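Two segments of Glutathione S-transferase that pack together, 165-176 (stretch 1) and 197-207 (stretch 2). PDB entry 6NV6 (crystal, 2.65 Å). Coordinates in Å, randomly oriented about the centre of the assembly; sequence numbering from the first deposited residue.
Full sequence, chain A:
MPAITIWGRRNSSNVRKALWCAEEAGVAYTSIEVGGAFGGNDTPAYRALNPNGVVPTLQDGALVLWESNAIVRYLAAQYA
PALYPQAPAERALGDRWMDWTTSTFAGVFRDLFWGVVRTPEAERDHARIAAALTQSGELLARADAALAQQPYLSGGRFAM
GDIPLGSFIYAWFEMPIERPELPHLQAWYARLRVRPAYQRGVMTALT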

# COMPACT_ATOMS: atom_id res chain seq x y z
N LEU A 165 2.20 -0.43 2.99
CA LEU A 165 1.16 -1.02 3.83
C LEU A 165 -0.15 -0.22 3.77
O LEU A 165 -1.24 -0.81 3.85
CB LEU A 165 1.63 -1.14 5.27
CG LEU A 165 0.69 -1.91 6.19
CD1 LEU A 165 0.50 -3.35 5.71
CD2 LEU A 165 1.20 -1.90 7.62
N GLY A 166 -0.06 1.11 3.64
CA GLY A 166 -1.26 1.92 3.54
C GLY A 166 -2.12 1.57 2.34
O GLY A 166 -3.35 1.66 2.40
N SER A 167 -1.49 1.14 1.24
CA SER A 167 -2.27 0.77 0.06
C SER A 167 -2.92 -0.60 0.22
O SER A 167 -3.97 -0.85 -0.38
CB SER A 167 -1.38 0.80 -1.19
OG SER A 167 -0.55 1.95 -1.22
N PHE A 168 -2.33 -1.49 1.02
CA PHE A 168 -2.99 -2.75 1.33
C PHE A 168 -4.10 -2.56 2.34
O PHE A 168 -5.17 -3.18 2.22
CB PHE A 168 -1.99 -3.78 1.87
CG PHE A 168 -1.16 -4.44 0.81
CD1 PHE A 168 -1.62 -5.56 0.15
CD2 PHE A 168 0.10 -3.96 0.50
CE1 PHE A 168 -0.84 -6.18 -0.81
CE2 PHE A 168 0.88 -4.57 -0.47
CZ PHE A 168 0.40 -5.69 -1.13
N ILE A 169 -3.88 -1.70 3.34
CA ILE A 169 -4.78 -1.64 4.49
C ILE A 169 -6.15 -1.10 4.10
O ILE A 169 -7.12 -1.28 4.85
CB ILE A 169 -4.16 -0.82 5.63
CG1 ILE A 169 -4.46 -1.50 6.96
CG2 ILE A 169 -4.67 0.61 5.62
CD1 ILE A 169 -3.69 -2.79 7.15
N TYR A 170 -6.25 -0.45 2.94
CA TYR A 170 -7.56 -0.16 2.38
C TYR A 170 -8.33 -1.45 2.11
O TYR A 170 -9.49 -1.60 2.52
CB TYR A 170 -7.41 0.67 1.10
CG TYR A 170 -8.71 0.85 0.35
CD1 TYR A 170 -9.76 1.56 0.92
CD2 TYR A 170 -8.90 0.30 -0.92
CE1 TYR A 170 -10.95 1.73 0.25
CE2 TYR A 170 -10.08 0.47 -1.59
CZ TYR A 170 -11.10 1.18 -1.00
OH TYR A 170 -12.29 1.36 -1.67
N ALA A 171 -7.69 -2.41 1.44
CA ALA A 171 -8.34 -3.69 1.20
C ALA A 171 -8.69 -4.37 2.52
O ALA A 171 -9.81 -4.88 2.68
CB ALA A 171 -7.44 -4.59 0.35
N TRP A 172 -7.76 -4.36 3.47
CA TRP A 172 -8.00 -5.00 4.76
C TRP A 172 -9.29 -4.51 5.42
O TRP A 172 -10.09 -5.30 5.91
CB TRP A 172 -6.82 -4.76 5.69
CG TRP A 172 -7.01 -5.23 7.10
CD1 TRP A 172 -7.25 -4.46 8.22
CD2 TRP A 172 -6.98 -6.59 7.56
NE1 TRP A 172 -7.37 -5.25 9.33
CE2 TRP A 172 -7.21 -6.56 8.96
CE3 TRP A 172 -6.79 -7.82 6.94
CZ2 TRP A 172 -7.23 -7.72 9.73
CZ3 TRP A 172 -6.82 -8.97 7.71
CH2 TRP A 172 -7.04 -8.91 9.08
N PHE A 173 -9.52 -3.20 5.43
CA PHE A 173 -10.62 -2.66 6.20
C PHE A 173 -11.94 -2.64 5.45
O PHE A 173 -13.00 -2.66 6.08
CB PHE A 173 -10.28 -1.24 6.67
CG PHE A 173 -9.43 -1.20 7.92
CD1 PHE A 173 -9.93 -1.68 9.13
CD2 PHE A 173 -8.13 -0.70 7.89
CE1 PHE A 173 -9.15 -1.65 10.27
CE2 PHE A 173 -7.35 -0.67 9.03
CZ PHE A 173 -7.86 -1.15 10.22
N GLU A 174 -11.90 -2.63 4.12
CA GLU A 174 -13.13 -2.55 3.35
C GLU A 174 -13.54 -3.89 2.75
O GLU A 174 -14.65 -4.00 2.22
CB GLU A 174 -12.99 -1.49 2.25
CG GLU A 174 -12.48 -0.14 2.80
CD GLU A 174 -13.37 0.46 3.90
OE1 GLU A 174 -14.60 0.23 3.85
OE2 GLU A 174 -12.85 1.16 4.80
N MET A 175 -12.67 -4.89 2.82
CA MET A 175 -12.99 -6.29 2.57
C MET A 175 -14.16 -6.76 3.42
O MET A 175 -14.28 -6.37 4.59
CB MET A 175 -11.80 -7.20 2.88
CG MET A 175 -11.00 -7.62 1.70
SD MET A 175 -9.98 -9.03 2.15
CE MET A 175 -9.48 -8.56 3.78
N PRO A 176 -15.00 -7.64 2.89
CA PRO A 176 -16.07 -8.24 3.72
C PRO A 176 -15.54 -9.40 4.55
O PRO A 176 -15.65 -10.58 4.20
CB PRO A 176 -17.09 -8.68 2.67
CG PRO A 176 -16.26 -9.04 1.47
CD PRO A 176 -15.01 -8.18 1.51
N ALA A 197 -4.73 12.66 -1.81
CA ALA A 197 -3.91 11.77 -2.62
C ALA A 197 -4.22 10.31 -2.33
O ALA A 197 -4.20 9.47 -3.23
CB ALA A 197 -2.42 12.05 -2.40
N TYR A 198 -4.55 10.01 -1.07
CA TYR A 198 -4.95 8.65 -0.72
C TYR A 198 -6.34 8.32 -1.26
O TYR A 198 -6.59 7.20 -1.71
CB TYR A 198 -4.90 8.49 0.80
CG TYR A 198 -5.17 7.10 1.30
CD1 TYR A 198 -4.15 6.14 1.31
CD2 TYR A 198 -6.41 6.75 1.80
CE1 TYR A 198 -4.39 4.87 1.80
CE2 TYR A 198 -6.66 5.48 2.28
CZ TYR A 198 -5.64 4.54 2.28
OH TYR A 198 -5.88 3.27 2.76
N GLN A 199 -7.26 9.29 -1.22
CA GLN A 199 -8.60 9.06 -1.74
C GLN A 199 -8.57 8.80 -3.25
O GLN A 199 -9.27 7.91 -3.75
CB GLN A 199 -9.49 10.27 -1.45
CG GLN A 199 -9.81 10.49 0.01
CD GLN A 199 -10.27 11.91 0.26
OE1 GLN A 199 -10.58 12.64 -0.68
NE2 GLN A 199 -10.32 12.31 1.53
N ARG A 200 -7.77 9.57 -3.98
CA ARG A 200 -7.72 9.40 -5.43
C ARG A 200 -6.80 8.25 -5.84
O ARG A 200 -7.05 7.59 -6.85
CB ARG A 200 -7.26 10.70 -6.08
CG ARG A 200 -8.22 11.85 -5.88
CD ARG A 200 -7.71 13.09 -6.60
NE ARG A 200 -6.37 13.42 -6.15
CZ ARG A 200 -6.08 14.40 -5.30
NH1 ARG A 200 -4.84 14.55 -4.83
NH2 ARG A 200 -7.06 15.18 -4.85
N GLY A 201 -5.73 8.02 -5.08
CA GLY A 201 -4.75 7.02 -5.47
C GLY A 201 -5.05 5.61 -5.01
O GLY A 201 -4.70 4.65 -5.70
N VAL A 202 -5.70 5.45 -3.85
CA VAL A 202 -5.84 4.16 -3.21
C VAL A 202 -7.29 3.69 -3.17
O VAL A 202 -7.58 2.53 -3.45
CB VAL A 202 -5.22 4.17 -1.79
CG1 VAL A 202 -5.36 2.82 -1.11
CG2 VAL A 202 -3.78 4.58 -1.87
N MET A 203 -8.22 4.58 -2.84
CA MET A 203 -9.58 4.14 -2.54
C MET A 203 -10.36 4.01 -3.84
O MET A 203 -11.25 4.80 -4.16
CB MET A 203 -10.25 5.07 -1.55
CG MET A 203 -9.46 5.23 -0.26
SD MET A 203 -10.06 6.51 0.85
CE MET A 203 -11.52 5.68 1.46
N THR A 204 -10.05 2.95 -4.57
CA THR A 204 -10.66 2.64 -5.84
C THR A 204 -11.62 1.46 -5.68
O THR A 204 -11.82 0.94 -4.57
CB THR A 204 -9.58 2.35 -6.89
OG1 THR A 204 -8.83 1.18 -6.51
CG2 THR A 204 -8.63 3.54 -7.01
N ALA A 205 -12.22 1.05 -6.78
CA ALA A 205 -13.09 -0.12 -6.78
C ALA A 205 -12.36 -1.32 -6.18
O ALA A 205 -11.30 -1.72 -6.65
CB ALA A 205 -13.56 -0.43 -8.20
N LEU A 206 -12.92 -1.88 -5.11
CA LEU A 206 -12.26 -2.98 -4.40
C LEU A 206 -12.68 -4.31 -5.01
O LEU A 206 -13.32 -5.17 -4.38
CB LEU A 206 -12.53 -2.90 -2.91
CG LEU A 206 -11.49 -3.68 -2.10
CD1 LEU A 206 -10.08 -3.12 -2.35
CD2 LEU A 206 -11.80 -3.70 -0.60
N THR A 207 -12.27 -4.50 -6.25
CA THR A 207 -12.62 -5.68 -7.02
C THR A 207 -11.46 -6.69 -7.10
O THR A 207 -11.41 -7.54 -8.01
CB THR A 207 -13.06 -5.28 -8.44
OG1 THR A 207 -12.02 -4.50 -9.05
CG2 THR A 207 -14.32 -4.43 -8.37
OXT THR A 207 -10.55 -6.69 -6.27

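Two hydrogen bonds fix this contact, and both follow one rule: a tyrosine hydroxyl from one segment donates to a backbone carbonyl of the other. Y198 OH reaches G166 O at 3.0 Å, and Y170 OH reaches T204 O, also at 3.0 Å. The bonds run in opposite directions across the contact, one tyrosine coming from each segment. In both cases the accepting oxygen lies at the ring edge, near its plane, where a phenol hydroxyl can meet it. Because the acceptors are main-chain atoms, these bonds read the path of the backbone; the side chain of T204, whose CA-to-CB bond points away, takes no part in its bond.

The Y170 ring also works through its face. M203 CA sits 3.8 Å from the ring centroid and 18° off the normal, a CH-pi contact made by a backbone carbon over the ring face. The M203 side chain adds an apolar touch, CG lying 3.8 Å from Y170 CE1. A single tyrosine, with chi1 in t and its CA-to-CB bond pointing toward the other segment, thus combines a polar tip with an apolar body.

V202 and L206 supply the aliphatic side of the remaining packing. V202 CG1 lies 3.7 Å from Y170 CB and 3.9 Å from S167 CA, so one methyl meets both a side chain and the helix backbone. Further along, L206 sends CD1 to 3.7 Å from Y170 CE2 and 4.1 Å from A171 CB, while its CD2 packs 3.7 Å from M175 N, where the chain leaves the helix.

The two helix axes come no closer than 11.4 Å and cross at -67°, yet beyond G201 the second segment continues as non-helical chain, bringing V202 CA within 5.9 Å of S167 CA. V202, M203, T204 and L206 all meet Y170 from this tail.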